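PDB 4WES: nitrogenase molybdenum-iron protein alpha chain from Clostridium pasteurianum, which forms, with the beta chain, the nitrogenase component that reduces dinitrogen to ammonium at an iron-sulfur-molybdenum cluster. Local coordinates for residues S346-M354 / Y427-H435; P33-T41 / F369-G377. All coordinates share one frame; numbering follows the deposited sequence.

Overall arrangement
Both contacts lie beside the iron-sulfur-molybdenum cluster on the same side of the chain's centre, with their own centres about 12 Å apart. Each sends one segment to the cofactor: 346-354 in contact 1 brings Ser346 and Arg347, and 369-377 in contact 2 brings Phe369. Along the chain the segments alternate, 33-41, 346-354, 369-377, 427-435, so the two contacts cross. They also join directly where the ends of two short helices meet, Met430 N lying 2.9 Å from Asp374 O and Met431 N 2.9 Å from Tyr375 O, both probable hydrogen bonds. Segment 369-377 therefore touches both loop 33-41 and segment 427-435, and Met431 CE also reaches Pro35 O, 3.3 Å away.

Contact 1. Residues S346-M354 / Y427-H435; sequences SRSHTYMNM and YGGMMKEMH. With ICS (iron-sulfur-molybdenum cluster with interstitial carbon), chain F.
His349 carries this contact, both ring nitrogens being used by the opposite segment. ND1 lies 2.7 Å from Tyr427 OH in an almost straight hydrogen bond (176°), the phenol arriving at the edge of the imidazole. NE2 donates to Glu433 OE1 at 2.8 Å; this His-carboxylate bond is more bent, and the imidazole meets the oxygen from above the carboxylate plane. One face of the ring rests on the backbone of Met430, whose CA stands 3.6 Å from the ring centroid in a CH-pi contact, while Tyr427 and Glu433 hold the rim. With CG anti to its backbone N (chi1 -177°), His349 extends from the short helix 347-350 into this three-sided grip. An aromatic ring with two polar nitrogens suits the place, since its face can take a CH-pi contact while both nitrogens bond at the rim.

The helix follows strand 338-343 of the mixed sheet, and its start, with Ser346 at the N-cap position and Arg347 after it, lies against the cofactor: Arg347 N is 3.5 Å from cluster sulfur S3A, and its guanidinium lays one face over S4B. Beside the histidine, the unbranched, pliable side chains of Met352, Met430 and Met434 pack together: Met352 CE lies 3.6 Å from Met434 CG and also meets Met430 SD. Farther out, one water links Ser346 OG to Tyr427 OH; a second accepts from backbone N and ND2 of Asn353 and donates to Glu433 OE2, and Asn353 ND2 also bonds to Ile287 O.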
loop_
_atom_site.group_PDB
_atom_site.type_symbol
_atom_site.label_atom_id
_atom_site.label_comp_id
_atom_site.label_asym_id
_atom_site.label_seq_id
_atom_site.Cartn_x
_atom_site.Cartn_y
_atom_site.Cartn_z
ATOM N N SER A 346 30.133 10.369 23.260
ATOM C CA SER A 346 30.222 11.823 23.097
ATOM C C SER A 346 28.881 12.521 23.255
ATOM O O SER A 346 28.803 13.570 23.885
ATOM C CB SER A 346 30.849 12.144 21.737
ATOM O OG SER A 346 30.857 13.514 21.434
ATOM N N ARG A 347 27.824 11.982 22.643
ATOM C CA ARG A 347 26.605 12.779 22.444
ATOM C C ARG A 347 25.821 13.068 23.717
ATOM O O ARG A 347 25.065 14.035 23.775
ATOM C CB ARG A 347 25.732 12.126 21.370
ATOM C CG ARG A 347 26.363 12.297 20.000
ATOM C CD ARG A 347 25.518 11.635 18.932
ATOM N NE ARG A 347 26.168 11.824 17.634
ATOM C CZ ARG A 347 25.743 11.288 16.519
ATOM N NH1 ARG A 347 24.634 10.600 16.477
ATOM N NH2 ARG A 347 26.455 11.475 15.414
ATOM N N SER A 348 26.016 12.265 24.769
ATOM C CA SER A 348 25.409 12.593 26.065
ATOM C C SER A 348 25.806 13.973 26.522
ATOM O O SER A 348 25.049 14.646 27.224
ATOM C CB SER A 348 25.807 11.563 27.130
ATOM O OG SER A 348 25.593 10.264 26.644
ATOM N N HIS A 349 27.047 14.357 26.175
ATOM C CA HIS A 349 27.572 15.647 26.561
ATOM C C HIS A 349 27.225 16.727 25.531
ATOM O O HIS A 349 26.725 17.814 25.864
ATOM C CB HIS A 349 29.083 15.554 26.740
ATOM C CG HIS A 349 29.704 16.815 27.215
ATOM N ND1 HIS A 349 31.059 17.058 27.132
ATOM C CD2 HIS A 349 29.147 17.917 27.783
ATOM C CE1 HIS A 349 31.296 18.250 27.648
ATOM N NE2 HIS A 349 30.162 18.787 28.052
ATOM N N THR A 350 27.480 16.428 24.256
ATOM C CA THR A 350 27.364 17.493 23.257
ATOM C C THR A 350 25.927 18.001 23.064
ATOM O O THR A 350 25.752 19.137 22.656
ATOM C CB THR A 350 28.043 17.091 21.955
ATOM O OG1 THR A 350 27.460 15.882 21.509
ATOM C CG2 THR A 350 29.529 16.977 22.139
ATOM N N TYR A 351 24.913 17.159 23.343
ATOM C CA TYR A 351 23.519 17.592 23.255
ATOM C C TYR A 351 23.016 18.414 24.459
ATOM O O TYR A 351 21.915 18.957 24.422
ATOM C CB TYR A 351 22.588 16.378 22.961
ATOM C CG TYR A 351 22.565 16.087 21.478
ATOM C CD1 TYR A 351 21.523 16.555 20.704
ATOM C CD2 TYR A 351 23.587 15.387 20.854
ATOM C CE1 TYR A 351 21.531 16.387 19.340
ATOM C CE2 TYR A 351 23.610 15.196 19.470
ATOM C CZ TYR A 351 22.577 15.692 18.706
ATOM O OH TYR A 351 22.561 15.597 17.346
ATOM N N MET A 352 23.811 18.498 25.521
ATOM C CA MET A 352 23.317 19.133 26.746
ATOM C C MET A 352 22.995 20.605 26.568
ATOM O O MET A 352 21.994 21.089 27.128
ATOM C CB MET A 352 24.341 18.968 27.865
ATOM C CG MET A 352 24.297 17.576 28.465
ATOM S SD MET A 352 25.526 17.355 29.756
ATOM C CE MET A 352 24.991 15.780 30.416
ATOM N N ASN A 353 23.835 21.368 25.857
ATOM C CA ASN A 353 23.586 22.800 25.799
ATOM C C ASN A 353 22.305 23.146 25.039
ATOM O O ASN A 353 21.638 24.121 25.369
ATOM C CB ASN A 353 24.791 23.573 25.246
ATOM C CG ASN A 353 24.931 23.505 23.721
ATOM O OD1 ASN A 353 24.341 24.297 22.995
ATOM N ND2 ASN A 353 25.703 22.565 23.229
ATOM N N MET A 354 21.947 22.300 24.065
ATOM C CA MET A 354 20.726 22.503 23.309
ATOM C C MET A 354 19.526 22.279 24.226
ATOM O O MET A 354 18.600 23.106 24.292
ATOM C CB MET A 354 20.713 21.575 22.100
ATOM C CG MET A 354 19.475 21.766 21.250
ATOM S SD MET A 354 19.685 21.370 19.529
ATOM C CE MET A 354 20.346 19.699 19.591
ATOM N N TYR A 427 39.904 19.236 26.904
ATOM C CA TYR A 427 38.485 18.869 26.932
ATOM C C TYR A 427 38.105 18.744 28.376
ATOM O O TYR A 427 38.650 17.890 29.084
ATOM C CB TYR A 427 38.257 17.551 26.218
ATOM C CG TYR A 427 36.825 17.011 26.213
ATOM C CD1 TYR A 427 35.727 17.860 26.132
ATOM C CD2 TYR A 427 36.586 15.652 26.268
ATOM C CE1 TYR A 427 34.448 17.359 26.082
ATOM C CE2 TYR A 427 35.299 15.139 26.220
ATOM C CZ TYR A 427 34.231 15.992 26.135
ATOM O OH TYR A 427 32.949 15.470 26.031
ATOM N N GLY A 428 37.176 19.583 28.820
ATOM C CA GLY A 428 36.784 19.591 30.232
ATOM C C GLY A 428 35.958 18.420 30.696
ATOM O O GLY A 428 35.844 18.202 31.896
ATOM N N GLY A 429 35.308 17.712 29.773
ATOM C CA GLY A 429 34.517 16.546 30.113
ATOM C C GLY A 429 33.081 16.884 30.459
ATOM O O GLY A 429 32.705 18.050 30.665
ATOM N N MET A 430 32.254 15.857 30.523
ATOM C CA MET A 430 30.810 16.044 30.671
ATOM C C MET A 430 30.390 16.515 32.052
ATOM O O MET A 430 29.496 17.348 32.172
ATOM C CB MET A 430 30.116 14.741 30.304
ATOM C CG MET A 430 28.591 14.811 30.411
ATOM S SD MET A 430 27.755 13.431 29.623
ATOM C CE MET A 430 28.097 12.100 30.781
ATOM N N MET A 431 31.021 15.982 33.099
ATOM C CA MET A 431 30.580 16.278 34.456
ATOM C C MET A 431 30.583 17.810 34.721
ATOM O O MET A 431 29.679 18.345 35.377
ATOM C CB MET A 431 31.462 15.501 35.445
ATOM C CG MET A 431 30.852 15.181 36.801
ATOM S SD MET A 431 32.058 14.189 37.699
ATOM C CE MET A 431 31.950 12.514 37.018
ATOM N N LYS A 432 31.613 18.498 34.221
ATOM C CA LYS A 432 31.759 19.934 34.459
ATOM C C LYS A 432 30.526 20.687 34.012
ATOM O O LYS A 432 30.158 21.704 34.631
ATOM C CB LYS A 432 32.978 20.506 33.760
ATOM C CG LYS A 432 34.222 20.572 34.621
ATOM C CD LYS A 432 35.324 19.671 34.095
ATOM C CE LYS A 432 36.734 20.164 34.359
ATOM N NZ LYS A 432 37.646 19.317 33.558
ATOM N N GLU A 433 29.891 20.217 32.941
ATOM C CA GLU A 433 28.759 20.929 32.370
ATOM C C GLU A 433 27.447 20.644 33.091
ATOM O O GLU A 433 26.498 21.407 32.967
ATOM C CB GLU A 433 28.646 20.570 30.878
ATOM C CG GLU A 433 27.641 21.408 30.113
ATOM C CD GLU A 433 27.909 21.471 28.630
ATOM O OE1 GLU A 433 29.070 21.312 28.227
ATOM O OE2 GLU A 433 26.933 21.722 27.907
ATOM N N MET A 434 27.381 19.556 33.846
ATOM C CA MET A 434 26.151 19.141 34.506
ATOM C C MET A 434 25.918 19.952 35.779
ATOM O O MET A 434 26.836 20.475 36.401
ATOM C CB MET A 434 26.241 17.673 34.860
ATOM C CG MET A 434 26.303 16.819 33.600
ATOM S SD MET A 434 26.521 15.048 33.881
ATOM C CE MET A 434 24.969 14.624 34.655
ATOM N N HIS A 435 24.668 20.103 36.149
ATOM C CA HIS A 435 24.441 20.881 37.346
ATOM C C HIS A 435 24.519 20.033 38.613
ATOM O O HIS A 435 24.575 18.815 38.579
ATOM C CB HIS A 435 23.165 21.691 37.242
ATOM C CG HIS A 435 21.924 20.877 37.271
ATOM N ND1 HIS A 435 21.425 20.334 38.444
ATOM C CD2 HIS A 435 21.008 20.606 36.314
ATOM C CE1 HIS A 435 20.280 19.716 38.187
ATOM N NE2 HIS A 435 20.009 19.860 36.901
HETATM FE FE1 ICS F . 31.892 9.418 18.726
HETATM MO MO1 ICS F . 26.328 5.291 18.093
HETATM FE FE2 ICS F . 31.066 6.891 18.684
HETATM FE FE3 ICS F . 29.914 8.695 17.082
HETATM FE FE4 ICS F . 29.551 8.813 19.712
HETATM FE FE5 ICS F . 27.496 7.265 19.503
HETATM FE FE6 ICS F . 28.990 5.385 18.425
HETATM FE FE7 ICS F . 27.849 7.142 16.899
HETATM C CX ICS F . 29.156 7.403 18.421
HETATM S S1A ICS F . 31.551 8.061 20.557
HETATM S S1B ICS F . 27.535 5.085 20.085
HETATM S S2A ICS F . 32.093 7.995 16.986
HETATM S S2B ICS F . 31.040 4.666 18.651
HETATM S S3A ICS F . 27.770 8.880 21.053
HETATM S S3B ICS F . 28.027 4.946 16.471
HETATM S S4A ICS F . 29.946 10.594 18.320
HETATM S S4B ICS F . 25.934 7.593 17.932
HETATM S S5A ICS F . 28.538 8.527 15.330
HETATM O O HOH W 1 33.071 14.389 23.010
HETATM O O HOH W 2 26.609 20.664 25.393
#

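Contact 2. Residues P33-T41 / F369-G377. With ICS (iron-sulfur-molybdenum cluster with interstitial carbon), chain F.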
loop_
_atom_site.group_PDB
_atom_site.type_symbol
_atom_site.label_atom_id
_atom_site.label_comp_id
_atom_site.label_asym_id
_atom_site.label_seq_id
_atom_site.Cartn_x
_atom_site.Cartn_y
_atom_site.Cartn_z
ATOM N N PRO A 33 32.014 18.480 43.450
ATOM C CA PRO A 33 31.536 18.741 42.084
ATOM C C PRO A 33 32.255 17.885 41.040
ATOM O O PRO A 33 31.784 17.787 39.906
ATOM C CB PRO A 33 31.838 20.225 41.879
ATOM C CG PRO A 33 32.935 20.521 42.844
ATOM C CD PRO A 33 32.736 19.625 44.026
ATOM N N ASN A 34 33.375 17.262 41.410
ATOM C CA ASN A 34 34.171 16.535 40.444
ATOM C C ASN A 34 34.497 15.103 40.907
ATOM O O ASN A 34 35.647 14.706 40.941
ATOM C CB ASN A 34 35.451 17.335 40.136
ATOM C CG ASN A 34 36.182 17.792 41.385
ATOM O OD1 ASN A 34 35.638 17.806 42.495
ATOM N ND2 ASN A 34 37.436 18.184 41.202
ATOM N N PRO A 35 33.472 14.302 41.217
ATOM C CA PRO A 35 33.789 12.963 41.678
ATOM C C PRO A 35 34.485 12.139 40.616
ATOM O O PRO A 35 34.197 12.260 39.428
ATOM C CB PRO A 35 32.423 12.352 41.981
ATOM C CG PRO A 35 31.469 13.124 41.130
ATOM C CD PRO A 35 32.024 14.530 41.111
ATOM N N GLU A 36 35.364 11.267 41.054
ATOM C CA GLU A 36 35.991 10.299 40.169
ATOM C C GLU A 36 35.030 9.150 39.858
ATOM O O GLU A 36 34.377 8.625 40.765
ATOM C CB GLU A 36 37.246 9.771 40.844
ATOM C CG GLU A 36 37.960 8.668 40.140
ATOM C CD GLU A 36 39.363 8.384 40.694
ATOM O OE1 GLU A 36 39.940 7.371 40.216
ATOM O OE2 GLU A 36 39.877 9.147 41.570
ATOM N N ILE A 37 34.992 8.764 38.588
ATOM C CA ILE A 37 34.155 7.665 38.133
ATOM C C ILE A 37 35.073 6.526 37.712
ATOM O O ILE A 37 36.248 6.753 37.356
ATOM C CB ILE A 37 33.207 8.118 36.993
ATOM C CG1 ILE A 37 31.998 7.173 36.831
ATOM C CG2 ILE A 37 33.958 8.305 35.667
ATOM C CD1 ILE A 37 30.888 7.751 35.982
ATOM N N VAL A 38 34.531 5.315 37.698
ATOM C CA VAL A 38 35.153 4.155 37.073
ATOM C C VAL A 38 34.523 4.013 35.695
ATOM O O VAL A 38 33.308 4.026 35.570
ATOM C CB VAL A 38 34.971 2.874 37.908
ATOM C CG1 VAL A 38 35.638 1.693 37.194
ATOM C CG2 VAL A 38 35.562 3.052 39.293
ATOM N N ALA A 39 35.360 3.886 34.659
ATOM C CA ALA A 39 34.895 3.797 33.283
ATOM C C ALA A 39 35.860 2.947 32.473
ATOM O O ALA A 39 36.995 2.695 32.901
ATOM C CB ALA A 39 34.783 5.186 32.688
ATOM N N ASN A 40 35.422 2.512 31.296
ATOM C CA ASN A 40 36.280 1.754 30.394
ATOM C C ASN A 40 36.857 0.507 31.036
ATOM O O ASN A 40 38.013 0.163 30.843
ATOM C CB ASN A 40 37.374 2.677 29.821
ATOM C CG ASN A 40 38.206 2.023 28.717
ATOM O OD1 ASN A 40 39.445 2.293 28.615
ATOM N ND2 ASN A 40 37.601 1.222 27.917
ATOM N N THR A 41 36.018 -0.192 31.797
ATOM C CA THR A 41 36.334 -1.519 32.308
ATOM C C THR A 41 35.415 -2.520 31.636
ATOM O O THR A 41 34.473 -2.171 30.922
ATOM C CB THR A 41 36.204 -1.595 33.829
ATOM O OG1 THR A 41 34.847 -1.404 34.200
ATOM C CG2 THR A 41 37.062 -0.545 34.539
ATOM N N PHE A 369 30.719 3.673 26.792
ATOM C CA PHE A 369 32.109 3.198 26.672
ATOM C C PHE A 369 33.149 4.304 26.752
ATOM O O PHE A 369 34.325 4.074 26.470
ATOM C CB PHE A 369 32.267 2.406 25.343
ATOM C CG PHE A 369 31.818 3.174 24.127
ATOM C CD1 PHE A 369 32.521 4.279 23.657
ATOM C CD2 PHE A 369 30.664 2.800 23.475
ATOM C CE1 PHE A 369 32.046 5.024 22.630
ATOM C CE2 PHE A 369 30.199 3.539 22.399
ATOM C CZ PHE A 369 30.863 4.664 22.003
ATOM N N ALA A 370 32.734 5.513 27.131
ATOM C CA ALA A 370 33.680 6.600 27.294
ATOM C C ALA A 370 34.675 6.261 28.403
ATOM O O ALA A 370 34.452 5.387 29.237
ATOM C CB ALA A 370 32.951 7.891 27.630
ATOM N N HIS A 371 35.766 7.015 28.432
ATOM C CA HIS A 371 36.805 6.816 29.403
ATOM C C HIS A 371 36.696 7.902 30.487
ATOM O O HIS A 371 35.934 8.863 30.341
ATOM C CB HIS A 371 38.201 6.832 28.759
ATOM C CG HIS A 371 38.400 5.805 27.688
ATOM N ND1 HIS A 371 39.640 5.595 27.127
ATOM C CD2 HIS A 371 37.548 5.008 27.000
ATOM C CE1 HIS A 371 39.541 4.693 26.168
ATOM N NE2 HIS A 371 38.286 4.318 26.063
ATOM N N ARG A 372 37.510 7.790 31.544
ATOM C CA ARG A 372 37.429 8.773 32.622
ATOM C C ARG A 372 37.641 10.189 32.104
ATOM O O ARG A 372 37.024 11.123 32.626
ATOM C CB ARG A 372 38.432 8.457 33.728
ATOM C CG ARG A 372 37.984 7.332 34.657
ATOM C CD ARG A 372 38.968 7.135 35.794
ATOM N NE ARG A 372 39.088 8.347 36.589
ATOM C CZ ARG A 372 40.224 8.818 37.054
ATOM N NH1 ARG A 372 41.340 8.112 36.980
ATOM N NH2 ARG A 372 40.225 10.000 37.632
ATOM N N ASP A 373 38.507 10.379 31.100
ATOM C CA ASP A 373 38.746 11.717 30.573
ATOM C C ASP A 373 37.499 12.347 29.947
ATOM O O ASP A 373 37.352 13.597 29.941
ATOM C CB ASP A 373 39.955 11.788 29.616
ATOM C CG ASP A 373 40.070 10.614 28.644
ATOM O OD1 ASP A 373 39.936 9.446 29.037
ATOM O OD2 ASP A 373 40.408 10.911 27.481
ATOM N N ASP A 374 36.639 11.544 29.322
ATOM C CA ASP A 374 35.398 12.091 28.765
ATOM C C ASP A 374 34.437 12.544 29.862
ATOM O O ASP A 374 33.665 13.483 29.660
ATOM C CB ASP A 374 34.721 11.073 27.870
ATOM C CG ASP A 374 35.644 10.617 26.752
ATOM O OD1 ASP A 374 35.900 11.418 25.832
ATOM O OD2 ASP A 374 36.129 9.478 26.861
ATOM N N TYR A 375 34.414 11.823 30.986
ATOM C CA TYR A 375 33.576 12.200 32.131
ATOM C C TYR A 375 34.161 13.365 32.913
ATOM O O TYR A 375 33.440 14.312 33.250
ATOM C CB TYR A 375 33.394 11.010 33.055
ATOM C CG TYR A 375 32.508 9.883 32.565
ATOM C CD1 TYR A 375 31.126 9.975 32.646
ATOM C CD2 TYR A 375 33.043 8.717 32.025
ATOM C CE1 TYR A 375 30.287 8.930 32.256
ATOM C CE2 TYR A 375 32.233 7.662 31.643
ATOM C CZ TYR A 375 30.846 7.762 31.761
ATOM O OH TYR A 375 30.014 6.758 31.385
ATOM N N GLU A 376 35.446 13.284 33.248
ATOM C CA GLU A 376 36.110 14.128 34.241
ATOM C C GLU A 376 37.004 15.197 33.647
ATOM O O GLU A 376 37.475 16.088 34.371
ATOM C CB GLU A 376 36.942 13.260 35.174
ATOM C CG GLU A 376 36.168 12.187 35.940
ATOM C CD GLU A 376 37.036 11.270 36.755
ATOM O OE1 GLU A 376 37.967 11.798 37.433
ATOM O OE2 GLU A 376 36.818 10.033 36.729
ATOM N N GLY A 377 37.287 15.088 32.357
ATOM C CA GLY A 377 38.214 15.942 31.663
ATOM C C GLY A 377 39.587 15.361 31.444
ATOM O O GLY A 377 40.022 14.454 32.169
HETATM FE FE1 ICS F . 31.892 9.418 18.726
HETATM MO MO1 ICS F . 26.328 5.291 18.093
HETATM FE FE2 ICS F . 31.066 6.891 18.684
HETATM FE FE3 ICS F . 29.914 8.695 17.082
HETATM FE FE4 ICS F . 29.551 8.813 19.712
HETATM FE FE5 ICS F . 27.496 7.265 19.503
HETATM FE FE6 ICS F . 28.990 5.385 18.425
HETATM FE FE7 ICS F . 27.849 7.142 16.899
HETATM C CX ICS F . 29.156 7.403 18.421
HETATM S S1A ICS F . 31.551 8.061 20.557
HETATM S S1B ICS F . 27.535 5.085 20.085
HETATM S S2A ICS F . 32.093 7.995 16.986
HETATM S S2B ICS F . 31.040 4.666 18.651
HETATM S S3A ICS F . 27.770 8.880 21.053
HETATM S S3B ICS F . 28.027 4.946 16.471
HETATM S S4A ICS F . 29.946 10.594 18.320
HETATM S S4B ICS F . 25.934 7.593 17.932
HETATM S S5A ICS F . 28.538 8.527 15.330
HETATM O O HOH W 3 37.716 14.196 38.625
HETATM O O HOH W 4 35.075 1.432 26.852
HETATM O O HOH W 5 32.990 3.119 29.904
#
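Arg372 reaches across from helix 372-376 to the N-terminal loop, where Ile37 and Glu36 meet it. Its CB leads to CG, which passes 3.3 Å from Ile37 O; CD comes next, 3.2 Å from the same carbonyl oxygen. A bend at chi3 (60°) then turns the chain so that NE and NH2 grip Glu376 side-on, one nitrogen to each carboxylate oxygen, with NE to OE2 at 2.8 Å. At the tip, CZ carries Glu36 OE1 3.5 Å above one face, the carboxylate stacked nearly flat on the guanidinium; their long salt bridge therefore rests on charge alone, without an N-H directed at the oxygen. NH1 turns to Thr383. A flat cation suits this place, binding one acid at its edge and another over its face.

This is a salt-bridge network tying a loop without regular structure, after strand 25-27, to a short helix that follows strand 361-367. Glu376 OE2 is its shared acceptor: Ile37 N donates to it at 2.9 Å, nearly straight, from the opposite face of the carboxylate to Arg372 NE.

Alongside, Ile37 CD1 lies over the Tyr375 ring and Ala39 CB packs 3.7 Å from Tyr375 CE2, while the tyrosine hydroxyl bonds to Asp442. Asn40 lays its amide almost parallel to the His371 ring, OD1 3.4 Å from CE1, and His371 NE2 bonds to Ser183. Water joins Asn40 ND2 to Phe369 O, and Phe369 CZ touches cluster sulfur S2B at 3.4 Å.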